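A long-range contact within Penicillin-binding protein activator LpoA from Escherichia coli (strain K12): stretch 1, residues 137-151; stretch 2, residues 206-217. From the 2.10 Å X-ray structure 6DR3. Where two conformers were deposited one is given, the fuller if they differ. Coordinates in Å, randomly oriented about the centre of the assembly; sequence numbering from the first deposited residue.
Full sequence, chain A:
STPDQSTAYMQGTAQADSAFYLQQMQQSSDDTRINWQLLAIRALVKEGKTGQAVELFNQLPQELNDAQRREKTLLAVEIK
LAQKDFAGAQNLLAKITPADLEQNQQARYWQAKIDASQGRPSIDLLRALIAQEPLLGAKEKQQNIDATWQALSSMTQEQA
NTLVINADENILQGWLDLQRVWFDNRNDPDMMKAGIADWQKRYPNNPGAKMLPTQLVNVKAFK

Stretch 1 (137-151) GAKEKQQNIDATWQA
Stretch 2, residues 206-217: NPGAKMLPTQLV

This contact illustrates a general principle: a helix can hold a distant segment of two short helices joined by an extended linker by pairing an apolar stripe along one side with a carboxylate that accepts hydrogen bonds at the start of the second segment's helix. Stretch 1 is helical from K141 through A151 (I145 phi/psi -61/-44). Stretch 2 has short helices at 207-210 and 214-217, joined by extended residues M211 (-146/89), L212 (-65/145) and P213 (-53/133). The register is set by CA–CA separations of 7.0 Å for Q142–M211 and 5.0 Å for D146–P213, so both stretches advance in the same sense; 645 Å² is buried in total.

D146 (chi1 m, -68°) is the polar centre. P213 occupies the N-cap position but has no side-chain acceptor, and D146 supplies one from across the interface: T214 N donates to D146 OD1 (2.8 Å, 160°), while T214 OG1 (chi1 m) donates to D146 OD2 (2.9 Å). Q215 (m, then chi2 93°) reaches back, its NE2 donating to D146 O at 2.9 Å. One turn earlier, Q142 (t, p) uses NE2 to bond both L212 O (3.0 Å) and D146 OD1 (2.9 Å), steadying the carboxylate; a water donates to Q142 OE1 (2.8 Å) and L212 O (2.6 Å).

The apolar stripe follows the helical repeat. I145 (m, t) points toward stretch 2, with its CD1 3.7 Å from M211 CB and 4.2 Å from P207 CB, and its CG2 4.0 Å from P213 CG. M211 (t, t, m) reaches across to the helix, placing its SD 4.0 Å from K141 CB. One turn after I145, W149 (t, chi2 -115°) sets CB 3.6 Å from P213 CB. L216 (m, t) lies over one face of the W149 indole: CD1 lies 3.8 Å from the six-membered-ring centroid of W149, 13° off the normal, a CH-pi contact.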

# COMPACT_ATOMS: atom_id res chain seq x y z
N GLY A 137 0.22 -3.44 9.40
CA GLY A 137 0.21 -4.39 10.49
C GLY A 137 0.77 -5.74 10.07
O GLY A 137 0.87 -6.06 8.89
N ALA A 138 1.13 -6.54 11.08
CA ALA A 138 1.81 -7.81 10.83
C ALA A 138 1.03 -8.68 9.84
O ALA A 138 1.63 -9.30 8.96
CB ALA A 138 2.01 -8.55 12.15
N LYS A 139 -0.29 -8.74 9.98
CA LYS A 139 -1.10 -9.59 9.11
C LYS A 139 -1.24 -9.03 7.71
O LYS A 139 -1.68 -9.76 6.81
CB LYS A 139 -2.48 -9.82 9.74
CG LYS A 139 -2.44 -10.67 11.00
CD LYS A 139 -3.83 -11.09 11.46
CE LYS A 139 -3.75 -12.04 12.64
NZ LYS A 139 -5.08 -12.50 13.10
N GLU A 140 -0.88 -7.76 7.48
CA GLU A 140 -0.91 -7.17 6.15
C GLU A 140 0.47 -7.06 5.52
O GLU A 140 0.57 -6.67 4.35
CB GLU A 140 -1.56 -5.78 6.20
CG GLU A 140 -3.06 -5.78 6.50
CD GLU A 140 -3.38 -6.12 7.94
OE1 GLU A 140 -4.07 -7.13 8.19
OE2 GLU A 140 -2.93 -5.37 8.84
N LYS A 141 1.53 -7.39 6.26
CA LYS A 141 2.88 -7.26 5.72
C LYS A 141 3.18 -8.35 4.69
O LYS A 141 3.76 -8.07 3.64
CB LYS A 141 3.91 -7.32 6.85
CG LYS A 141 3.98 -6.08 7.72
CD LYS A 141 5.06 -6.23 8.78
CE LYS A 141 5.09 -5.04 9.73
NZ LYS A 141 5.35 -3.76 9.03
N GLN A 142 2.80 -9.60 4.99
CA GLN A 142 3.16 -10.71 4.11
C GLN A 142 2.67 -10.46 2.69
O GLN A 142 3.40 -10.70 1.72
CB GLN A 142 2.57 -12.01 4.65
CG GLN A 142 3.05 -13.26 3.93
CD GLN A 142 4.50 -13.57 4.21
OE1 GLN A 142 4.85 -13.97 5.32
NE2 GLN A 142 5.35 -13.38 3.21
N GLN A 143 1.44 -9.98 2.55
CA GLN A 143 0.89 -9.61 1.25
C GLN A 143 1.80 -8.62 0.54
O GLN A 143 2.11 -8.77 -0.65
CB GLN A 143 -0.52 -9.05 1.47
CG GLN A 143 -1.09 -8.27 0.31
CD GLN A 143 -0.86 -6.78 0.41
OE1 GLN A 143 -0.64 -6.23 1.50
NE2 GLN A 143 -0.90 -6.10 -0.73
N ASN A 144 2.25 -7.59 1.26
CA ASN A 144 3.17 -6.61 0.68
C ASN A 144 4.51 -7.25 0.33
O ASN A 144 5.06 -7.01 -0.75
CB ASN A 144 3.35 -5.45 1.66
CG ASN A 144 4.47 -4.51 1.26
OD1 ASN A 144 5.65 -4.86 1.34
ND2 ASN A 144 4.12 -3.30 0.85
N ILE A 145 5.04 -8.07 1.24
CA ILE A 145 6.33 -8.72 1.00
C ILE A 145 6.25 -9.61 -0.23
O ILE A 145 7.16 -9.62 -1.08
CB ILE A 145 6.76 -9.50 2.25
CG1 ILE A 145 7.16 -8.52 3.36
CG2 ILE A 145 7.91 -10.46 1.95
CD1 ILE A 145 7.30 -9.15 4.72
N ASP A 146 5.16 -10.38 -0.36
CA ASP A 146 5.03 -11.29 -1.50
C ASP A 146 4.89 -10.54 -2.81
O ASP A 146 5.37 -11.01 -3.84
CB ASP A 146 3.83 -12.21 -1.29
CG ASP A 146 4.05 -13.20 -0.16
OD1 ASP A 146 5.20 -13.31 0.32
OD2 ASP A 146 3.08 -13.86 0.26
N ALA A 147 4.23 -9.38 -2.80
CA ALA A 147 4.17 -8.55 -4.00
C ALA A 147 5.55 -8.00 -4.35
O ALA A 147 5.91 -7.94 -5.53
CB ALA A 147 3.17 -7.42 -3.81
N THR A 148 6.32 -7.59 -3.34
CA THR A 148 7.69 -7.15 -3.59
C THR A 148 8.49 -8.26 -4.26
O THR A 148 9.27 -8.00 -5.19
CB THR A 148 8.36 -6.72 -2.29
OG1 THR A 148 7.55 -5.73 -1.63
CG2 THR A 148 9.74 -6.14 -2.55
N TRP A 149 8.32 -9.51 -3.81
CA TRP A 149 9.10 -10.60 -4.38
C TRP A 149 8.67 -10.89 -5.81
O TRP A 149 9.51 -11.13 -6.68
CB TRP A 149 8.98 -11.86 -3.53
CG TRP A 149 9.81 -12.95 -4.11
CD1 TRP A 149 9.38 -14.13 -4.65
CD2 TRP A 149 11.24 -12.94 -4.27
NE1 TRP A 149 10.45 -14.86 -5.11
CE2 TRP A 149 11.60 -14.15 -4.89
CE3 TRP A 149 12.24 -12.03 -3.93
CZ2 TRP A 149 12.92 -14.47 -5.18
CZ3 TRP A 149 13.55 -12.35 -4.22
CH2 TRP A 149 13.88 -13.56 -4.83
N GLN A 150 7.36 -10.89 -6.09
CA GLN A 150 6.92 -11.15 -7.46
C GLN A 150 7.50 -10.13 -8.42
O GLN A 150 7.93 -10.48 -9.52
CB GLN A 150 5.39 -11.16 -7.55
CG GLN A 150 4.90 -11.29 -9.00
CD GLN A 150 3.41 -11.55 -9.11
OE1 GLN A 150 2.68 -10.79 -9.76
NE2 GLN A 150 2.95 -12.64 -8.51
N ALA A 151 7.53 -8.85 -8.01
CA ALA A 151 8.11 -7.82 -8.87
C ALA A 151 9.59 -8.09 -9.11
O ALA A 151 10.08 -7.92 -10.24
CB ALA A 151 7.91 -6.45 -8.24
N ASN A 206 15.95 -6.34 6.88
CA ASN A 206 15.04 -6.36 5.75
C ASN A 206 13.73 -7.04 6.15
O ASN A 206 13.77 -8.11 6.78
CB ASN A 206 15.67 -7.08 4.56
CG ASN A 206 14.88 -6.91 3.28
OD1 ASN A 206 13.87 -7.59 3.07
ND2 ASN A 206 15.33 -6.01 2.42
N PRO A 207 12.57 -6.47 5.82
CA PRO A 207 11.30 -7.12 6.19
C PRO A 207 11.21 -8.56 5.70
O PRO A 207 10.62 -9.40 6.39
CB PRO A 207 10.24 -6.23 5.53
CG PRO A 207 10.89 -4.90 5.43
CD PRO A 207 12.34 -5.17 5.15
N GLY A 208 11.76 -8.86 4.53
CA GLY A 208 11.75 -10.22 4.01
C GLY A 208 12.66 -11.17 4.76
O GLY A 208 12.49 -12.39 4.65
N ALA A 209 13.64 -10.64 5.50
CA ALA A 209 14.49 -11.50 6.32
C ALA A 209 13.74 -12.03 7.52
O ALA A 209 13.91 -13.19 7.91
CB ALA A 209 15.74 -10.73 6.76
N LYS A 210 12.90 -11.19 8.13
CA LYS A 210 12.08 -11.61 9.26
C LYS A 210 10.81 -12.33 8.82
O LYS A 210 10.22 -13.06 9.62
CB LYS A 210 11.69 -10.39 10.10
CG LYS A 210 12.85 -9.45 10.41
CD LYS A 210 12.36 -8.20 11.12
CE LYS A 210 12.91 -6.94 10.47
NZ LYS A 210 12.26 -5.71 11.00
N MET A 211 10.39 -12.14 7.57
CA MET A 211 9.13 -12.69 7.07
C MET A 211 9.36 -13.03 5.59
O MET A 211 9.13 -12.20 4.71
CB MET A 211 8.00 -11.70 7.26
CG MET A 211 6.61 -12.27 7.12
SD MET A 211 5.31 -11.05 7.42
CE MET A 211 5.61 -10.60 9.12
N LEU A 212 9.82 -14.25 5.34
CA LEU A 212 10.27 -14.62 4.01
C LEU A 212 9.10 -14.58 3.03
O LEU A 212 7.97 -14.93 3.39
CB LEU A 212 10.90 -16.01 4.02
CG LEU A 212 12.33 -16.12 4.53
CD1 LEU A 212 12.70 -17.58 4.73
CD2 LEU A 212 13.30 -15.45 3.57
N PRO A 213 9.33 -14.18 1.78
CA PRO A 213 8.28 -14.30 0.77
C PRO A 213 7.74 -15.72 0.72
O PRO A 213 8.50 -16.69 0.71
CB PRO A 213 8.99 -13.92 -0.53
CG PRO A 213 10.12 -13.05 -0.11
CD PRO A 213 10.56 -13.58 1.22
N THR A 214 6.41 -15.83 0.71
CA THR A 214 5.77 -17.14 0.65
C THR A 214 6.31 -17.97 -0.51
O THR A 214 6.45 -19.19 -0.40
CB THR A 214 4.25 -16.96 0.52
OG1 THR A 214 3.76 -16.28 1.69
CG2 THR A 214 3.54 -18.30 0.37
N GLN A 215 6.61 -17.32 -1.64
CA GLN A 215 7.05 -18.04 -2.82
C GLN A 215 8.38 -18.75 -2.58
O GLN A 215 8.66 -19.76 -3.23
CB GLN A 215 7.17 -17.09 -4.01
CG GLN A 215 5.89 -16.29 -4.30
CD GLN A 215 5.87 -14.94 -3.61
OE1 GLN A 215 6.27 -14.81 -2.45
NE2 GLN A 215 5.40 -13.92 -4.32
N LEU A 216 9.19 -18.24 -1.66
CA LEU A 216 10.49 -18.85 -1.37
C LEU A 216 10.42 -19.89 -0.26
O LEU A 216 11.34 -20.71 -0.15
CB LEU A 216 11.50 -17.76 -0.99
CG LEU A 216 11.82 -16.76 -2.10
CD1 LEU A 216 12.71 -15.64 -1.58
CD2 LEU A 216 12.48 -17.45 -3.28
N VAL A 217 9.38 -19.88 0.56
CA VAL A 217 9.21 -20.89 1.60
C VAL A 217 8.50 -22.12 1.06
O VAL A 217 8.95 -23.25 1.27
CB VAL A 217 8.46 -20.28 2.80
CG1 VAL A 217 8.22 -21.33 3.88
CG2 VAL A 217 9.24 -19.10 3.38
O HOH W 1 6.80 -15.93 5.45
O HOH W 2 4.22 -14.42 -6.99